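Long-range contacts in glycosyltransferase (Rickettsia africae, PDB 7MI0), which probably transfers sugar from an activated donor to an acceptor, as a GT-B-type glycosyltransferase built from two Rossmann-like domains: residues K126-F131 / K154-S159; V179-V184 / L382-E387. One frame throughout, in Å; residues are numbered along the deposited sequence.

Interaction 1: K126-F131 / K154-S159; sequences KFLTTF and KVVAVS
Strands 126-131 and 154-157 are parallel neighbours in the seven-stranded sheet of the N-terminal domain. Their axes cross at -22°. The backbone ladder is tightest around Val156, where its CA comes closest to that of Thr130, and it loosens on both sides. Val156 grips the other strand through both its amide and its carbonyl. Val156 N donates to Thr129 O at 2.7 Å, in the carbonyl plane. Phe131 N donates to Val156 O at 2.7 Å, almost in line with the C=O bond and close to straight at 168°. A weak bond follows from Val158 N to Phe131 O, just past the end of the strand. At the other end the strands splay apart, and a water fills in. It donates to Phe127 O and accepts from Lys154 N.

The apolar contacts fall on two faces of the sheet. On one, Thr130 and Val156 run alongside each other. Thr130 CG2, anti to the backbone N, meets Val156 CG1 at 3.6 Å. Leu128 CG is also anti to its backbone N (chi1 179°), and Leu128 CD1 reaches over to Val156 CG2 at 4.2 Å. Tyr389 and Ile392 of helix 378-393 cover Leu128. On the other face, Val155 CB meets the edge of the Phe131 ring in its plane, 3.6 Å from Phe131 CE1. Thr129 CG2 sits above the outer part of that ring. Helix 160-168 packs on Phe131 through Val162 and Leu166.

Three polar side chains find partners elsewhere. Thr130 OG1 is hydrogen-bonded to His106 NE2 on the next strand, and Lys154 NZ to Asp175 O. Ser159 OG caps Val162 N at the start of helix 160-168. Two short backbone bonds at Val156 thus fix the register, while helices 378-393 and 160-168 cover the apolar faces.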
loop_
_atom_site.group_PDB
_atom_site.type_symbol
_atom_site.label_atom_id
_atom_site.label_comp_id
_atom_site.label_asym_id
_atom_site.label_seq_id
_atom_site.Cartn_x
_atom_site.Cartn_y
_atom_site.Cartn_z
ATOM N N LYS A 126 20.714 16.071 -1.524
ATOM C CA LYS A 126 20.854 14.805 -0.823
ATOM C C LYS A 126 19.982 13.746 -1.488
ATOM O O LYS A 126 19.034 14.053 -2.218
ATOM C CB LYS A 126 20.468 14.951 0.650
ATOM C CG LYS A 126 21.173 16.086 1.374
ATOM C CD LYS A 126 22.637 15.780 1.597
ATOM C CE LYS A 126 23.261 16.782 2.552
ATOM N NZ LYS A 126 24.641 16.385 2.954
ATOM N N PHE A 127 20.301 12.485 -1.200
ATOM C CA PHE A 127 19.756 11.338 -1.916
ATOM C C PHE A 127 19.043 10.423 -0.933
ATOM O O PHE A 127 19.683 9.829 -0.059
ATOM C CB PHE A 127 20.879 10.588 -2.637
ATOM C CG PHE A 127 20.406 9.530 -3.592
ATOM C CD1 PHE A 127 19.610 9.858 -4.672
ATOM C CD2 PHE A 127 20.793 8.210 -3.429
ATOM C CE1 PHE A 127 19.183 8.882 -5.560
ATOM C CE2 PHE A 127 20.370 7.236 -4.313
ATOM C CZ PHE A 127 19.566 7.573 -5.379
ATOM N N LEU A 128 17.727 10.298 -1.083
ATOM C CA LEU A 128 16.917 9.438 -0.229
ATOM C C LEU A 128 16.192 8.414 -1.085
ATOM O O LEU A 128 15.576 8.771 -2.093
ATOM C CB LEU A 128 15.904 10.249 0.584
ATOM C CG LEU A 128 15.007 9.405 1.496
ATOM C CD1 LEU A 128 15.852 8.542 2.426
ATOM C CD2 LEU A 128 14.042 10.275 2.290
ATOM N N THR A 129 16.259 7.148 -0.673
ATOM C CA THR A 129 15.576 6.048 -1.341
ATOM C C THR A 129 14.539 5.442 -0.404
ATOM O O THR A 129 14.835 5.176 0.769
ATOM C CB THR A 129 16.570 4.964 -1.772
ATOM O OG1 THR A 129 17.625 5.558 -2.535
ATOM C CG2 THR A 129 15.876 3.892 -2.610
ATOM N N THR A 130 13.333 5.220 -0.922
ATOM C CA THR A 130 12.311 4.436 -0.242
ATOM C C THR A 130 12.034 3.187 -1.063
ATOM O O THR A 130 11.811 3.275 -2.275
ATOM C CB THR A 130 11.014 5.231 -0.049
ATOM O OG1 THR A 130 11.282 6.425 0.697
ATOM C CG2 THR A 130 9.985 4.395 0.704
ATOM N N PHE A 131 12.054 2.029 -0.405
ATOM C CA PHE A 131 11.764 0.746 -1.038
ATOM C C PHE A 131 10.318 0.376 -0.723
ATOM O O PHE A 131 9.995 0.039 0.419
ATOM C CB PHE A 131 12.734 -0.331 -0.550
ATOM C CG PHE A 131 14.186 -0.037 -0.867
ATOM C CD1 PHE A 131 14.972 0.698 0.011
ATOM C CD2 PHE A 131 14.761 -0.494 -2.044
ATOM C CE1 PHE A 131 16.301 0.972 -0.285
ATOM C CE2 PHE A 131 16.083 -0.228 -2.336
ATOM C CZ PHE A 131 16.854 0.507 -1.458
ATOM N N LYS A 154 20.702 7.486 3.847
ATOM C CA LYS A 154 19.694 6.676 4.512
ATOM C C LYS A 154 18.747 6.092 3.470
ATOM O O LYS A 154 18.646 6.587 2.346
ATOM C CB LYS A 154 18.908 7.492 5.551
ATOM C CG LYS A 154 19.746 7.992 6.708
ATOM C CD LYS A 154 19.392 7.267 7.986
ATOM C CE LYS A 154 20.346 7.626 9.112
ATOM N NZ LYS A 154 21.718 7.102 8.854
ATOM N N VAL A 155 18.065 5.014 3.851
ATOM C CA VAL A 155 17.035 4.409 3.024
ATOM C C VAL A 155 15.805 4.183 3.890
ATOM O O VAL A 155 15.896 4.045 5.113
ATOM C CB VAL A 155 17.496 3.083 2.386
ATOM C CG1 VAL A 155 18.575 3.338 1.337
ATOM C CG2 VAL A 155 17.999 2.133 3.469
ATOM N N VAL A 156 14.643 4.144 3.243
ATOM C CA VAL A 156 13.370 3.955 3.931
ATOM C C VAL A 156 12.738 2.658 3.447
ATOM O O VAL A 156 12.629 2.427 2.238
ATOM C CB VAL A 156 12.415 5.145 3.711
ATOM C CG1 VAL A 156 11.021 4.801 4.173
ATOM C CG2 VAL A 156 12.913 6.367 4.450
ATOM N N ALA A 157 12.328 1.816 4.389
ATOM C CA ALA A 157 11.540 0.629 4.106
ATOM C C ALA A 157 10.108 0.855 4.579
ATOM O O ALA A 157 9.882 1.325 5.698
ATOM C CB ALA A 157 12.136 -0.604 4.789
ATOM N N VAL A 158 9.143 0.525 3.714
ATOM C CA VAL A 158 7.729 0.720 4.030
ATOM C C VAL A 158 7.196 -0.315 5.002
ATOM O O VAL A 158 6.018 -0.241 5.379
ATOM C CB VAL A 158 6.835 0.664 2.777
ATOM C CG1 VAL A 158 7.296 1.664 1.727
ATOM C CG2 VAL A 158 6.808 -0.749 2.220
ATOM N N SER A 159 8.015 -1.283 5.412
ATOM C CA SER A 159 7.605 -2.277 6.397
ATOM C C SER A 159 8.852 -2.919 6.984
ATOM O O SER A 159 9.963 -2.742 6.480
ATOM C CB SER A 159 6.680 -3.332 5.779
ATOM O OG SER A 159 7.305 -4.027 4.707
HETATM O O HOH W 1 20.505 10.297 2.460
#

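Interaction 2: V179-V184 / L382-E387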
loop_
_atom_site.group_PDB
_atom_site.type_symbol
_atom_site.label_atom_id
_atom_site.label_comp_id
_atom_site.label_asym_id
_atom_site.label_seq_id
_atom_site.Cartn_x
_atom_site.Cartn_y
_atom_site.Cartn_z
ATOM N N VAL A 179 12.523 2.597 9.058
ATOM C CA VAL A 179 11.208 2.066 8.719
ATOM C C VAL A 179 10.170 3.167 8.886
ATOM O O VAL A 179 10.115 3.829 9.930
ATOM C CB VAL A 179 10.859 0.849 9.587
ATOM C CG1 VAL A 179 9.556 0.218 9.107
ATOM C CG2 VAL A 179 11.990 -0.158 9.562
ATOM N N ILE A 180 9.353 3.368 7.854
ATOM C CA ILE A 180 8.218 4.292 7.900
ATOM C C ILE A 180 7.002 3.498 7.426
ATOM O O ILE A 180 6.711 3.444 6.227
ATOM C CB ILE A 180 8.431 5.538 7.036
ATOM C CG1 ILE A 180 9.743 6.226 7.403
ATOM C CG2 ILE A 180 7.262 6.499 7.177
ATOM C CD1 ILE A 180 10.009 7.474 6.595
ATOM N N GLU A 181 6.284 2.880 8.365
ATOM C CA GLU A 181 5.142 2.049 8.000
ATOM C C GLU A 181 4.113 2.853 7.213
ATOM O O GLU A 181 4.039 4.080 7.296
ATOM C CB GLU A 181 4.467 1.454 9.238
ATOM C CG GLU A 181 5.311 0.494 10.052
ATOM C CD GLU A 181 6.145 1.201 11.102
ATOM O OE1 GLU A 181 6.520 2.378 10.879
ATOM O OE2 GLU A 181 6.421 0.579 12.153
ATOM N N ARG A 182 3.306 2.134 6.445
ATOM C CA ARG A 182 2.278 2.771 5.643
ATOM C C ARG A 182 1.115 3.211 6.521
ATOM O O ARG A 182 0.751 2.536 7.488
ATOM C CB ARG A 182 1.796 1.810 4.559
ATOM C CG ARG A 182 2.891 1.395 3.598
ATOM C CD ARG A 182 3.452 2.602 2.877
ATOM N NE ARG A 182 4.638 3.143 3.529
ATOM C CZ ARG A 182 5.263 4.248 3.142
ATOM N NH1 ARG A 182 4.813 4.980 2.134
ATOM N NH2 ARG A 182 6.369 4.627 3.781
ATOM N N GLY A 183 0.528 4.353 6.180
ATOM C CA GLY A 183 -0.545 4.936 6.960
ATOM C C GLY A 183 -1.863 4.929 6.215
ATOM O O GLY A 183 -1.898 4.948 4.986
ATOM N N VAL A 184 -2.951 4.908 6.976
ATOM C CA VAL A 184 -4.305 5.000 6.444
ATOM C C VAL A 184 -4.908 6.316 6.910
ATOM O O VAL A 184 -4.757 6.702 8.075
ATOM C CB VAL A 184 -5.167 3.798 6.883
ATOM C CG1 VAL A 184 -6.643 4.106 6.742
ATOM C CG2 VAL A 184 -4.823 2.604 6.043
ATOM N N LEU A 382 3.244 10.668 7.380
ATOM C CA LEU A 382 3.705 11.939 6.832
ATOM C C LEU A 382 4.744 12.590 7.738
ATOM O O LEU A 382 5.751 13.126 7.255
ATOM C CB LEU A 382 2.514 12.875 6.612
ATOM C CG LEU A 382 1.455 12.409 5.611
ATOM C CD1 LEU A 382 0.408 13.484 5.397
ATOM C CD2 LEU A 382 2.098 12.011 4.293
ATOM N N ARG A 383 4.529 12.527 9.058
ATOM C CA ARG A 383 5.454 13.156 9.997
ATOM C C ARG A 383 6.781 12.406 10.060
ATOM O O ARG A 383 7.843 13.028 10.179
ATOM C CB ARG A 383 4.807 13.255 11.382
ATOM C CG ARG A 383 3.614 14.213 11.415
ATOM C CD ARG A 383 2.759 14.064 12.662
ATOM N NE ARG A 383 2.688 15.307 13.424
ATOM C CZ ARG A 383 3.330 15.531 14.565
ATOM N NH1 ARG A 383 4.076 14.597 15.139
ATOM N NH2 ARG A 383 3.213 16.720 15.151
ATOM N N LYS A 384 6.751 11.075 9.972
ATOM C CA LYS A 384 8.006 10.336 9.914
ATOM C C LYS A 384 8.800 10.687 8.662
ATOM O O LYS A 384 10.036 10.674 8.689
ATOM C CB LYS A 384 7.741 8.836 9.976
ATOM C CG LYS A 384 7.234 8.347 11.316
ATOM C CD LYS A 384 7.121 6.839 11.308
ATOM C CE LYS A 384 6.552 6.301 12.598
ATOM N NZ LYS A 384 6.214 4.863 12.455
ATOM N N ASN A 385 8.115 11.016 7.562
ATOM C CA ASN A 385 8.823 11.450 6.363
ATOM C C ASN A 385 9.525 12.781 6.584
ATOM O O ASN A 385 10.674 12.963 6.165
ATOM C CB ASN A 385 7.858 11.560 5.186
ATOM C CG ASN A 385 7.868 10.330 4.318
ATOM O OD1 ASN A 385 8.797 10.115 3.541
ATOM N ND2 ASN A 385 6.834 9.508 4.445
ATOM N N LEU A 386 8.844 13.731 7.223
ATOM C CA LEU A 386 9.454 15.033 7.457
ATOM C C LEU A 386 10.633 14.926 8.414
ATOM O O LEU A 386 11.616 15.663 8.271
ATOM C CB LEU A 386 8.407 16.003 7.996
ATOM C CG LEU A 386 8.674 17.488 7.771
ATOM C CD1 LEU A 386 8.308 17.860 6.354
ATOM C CD2 LEU A 386 7.901 18.336 8.768
ATOM N N GLU A 387 10.559 14.007 9.382
ATOM C CA GLU A 387 11.660 13.824 10.321
ATOM C C GLU A 387 12.922 13.352 9.608
ATOM O O GLU A 387 14.015 13.892 9.829
ATOM C CB GLU A 387 11.253 12.837 11.414
ATOM C CG GLU A 387 10.141 13.343 12.305
ATOM C CD GLU A 387 10.561 14.533 13.157
ATOM O OE1 GLU A 387 11.479 14.364 13.989
ATOM O OE2 GLU A 387 9.971 15.630 13.000
HETATM O O HOH W 2 4.049 5.263 10.021
#
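Ile180 and Lys384 carry most of this contact between the loop that follows strand 177-179 and helix 378-393. The lysine chain is stretched out from CG to NZ and runs past Ile180 in the opposite direction. Ile180 CG2 rests on Lys384 CB at 3.7 Å. Ile180 CD1 reaches the helix backbone, 3.8 Å from Lys384 O. Asn385 crosses Ile180 at about a right angle, with Asn385 ND2 4.1 Å from Ile180 CG2.

At its tip, Lys384 NZ forms a salt bridge with Glu181 OE1 at 3.0 Å, though as a hydrogen bond it is weak. A kink in the Glu181 chain (chi2 88°) brings its carboxylate to the ammonium group. A water donates to Glu181 O and accepts a weak bond from Lys384 NZ, so the lysine is linked to both the side chain and the backbone of Glu181.

Further out, Arg182 folds back along the loop. Arg182 NH2 donates to Ile180 O at 2.7 Å, close to the guanidinium plane, and NE adds a weak bond to the same oxygen. Two donors of one side chain thus hold this carbonyl. Asn385 ND2 is held by Met381 O, one helical turn back. Leu382 packs on helix 35-48, as does Leu386. The arrangement fits the GT-B fold, in which the C-terminal helix crosses back to pack on the N-terminal domain.

Overall arrangement
Along the chain, both strands of interaction 1 come before the first segment of interaction 2; the centres are about 11 Å apart. They touch directly. Ala157 O probably accepts a hydrogen bond from Ile180 N, 3.0 Å away, and Val156 CG1 packs on Ile180 CD1. Strand 177-179 is the edge strand beside 154-157, so the loop of interaction 2 leaves the sheet that interaction 1 helps to build. Helix 378-393 borders both contacts. The end of the chain is thereby fastened to the N-terminal sheet, next to the segment that leads into the second domain.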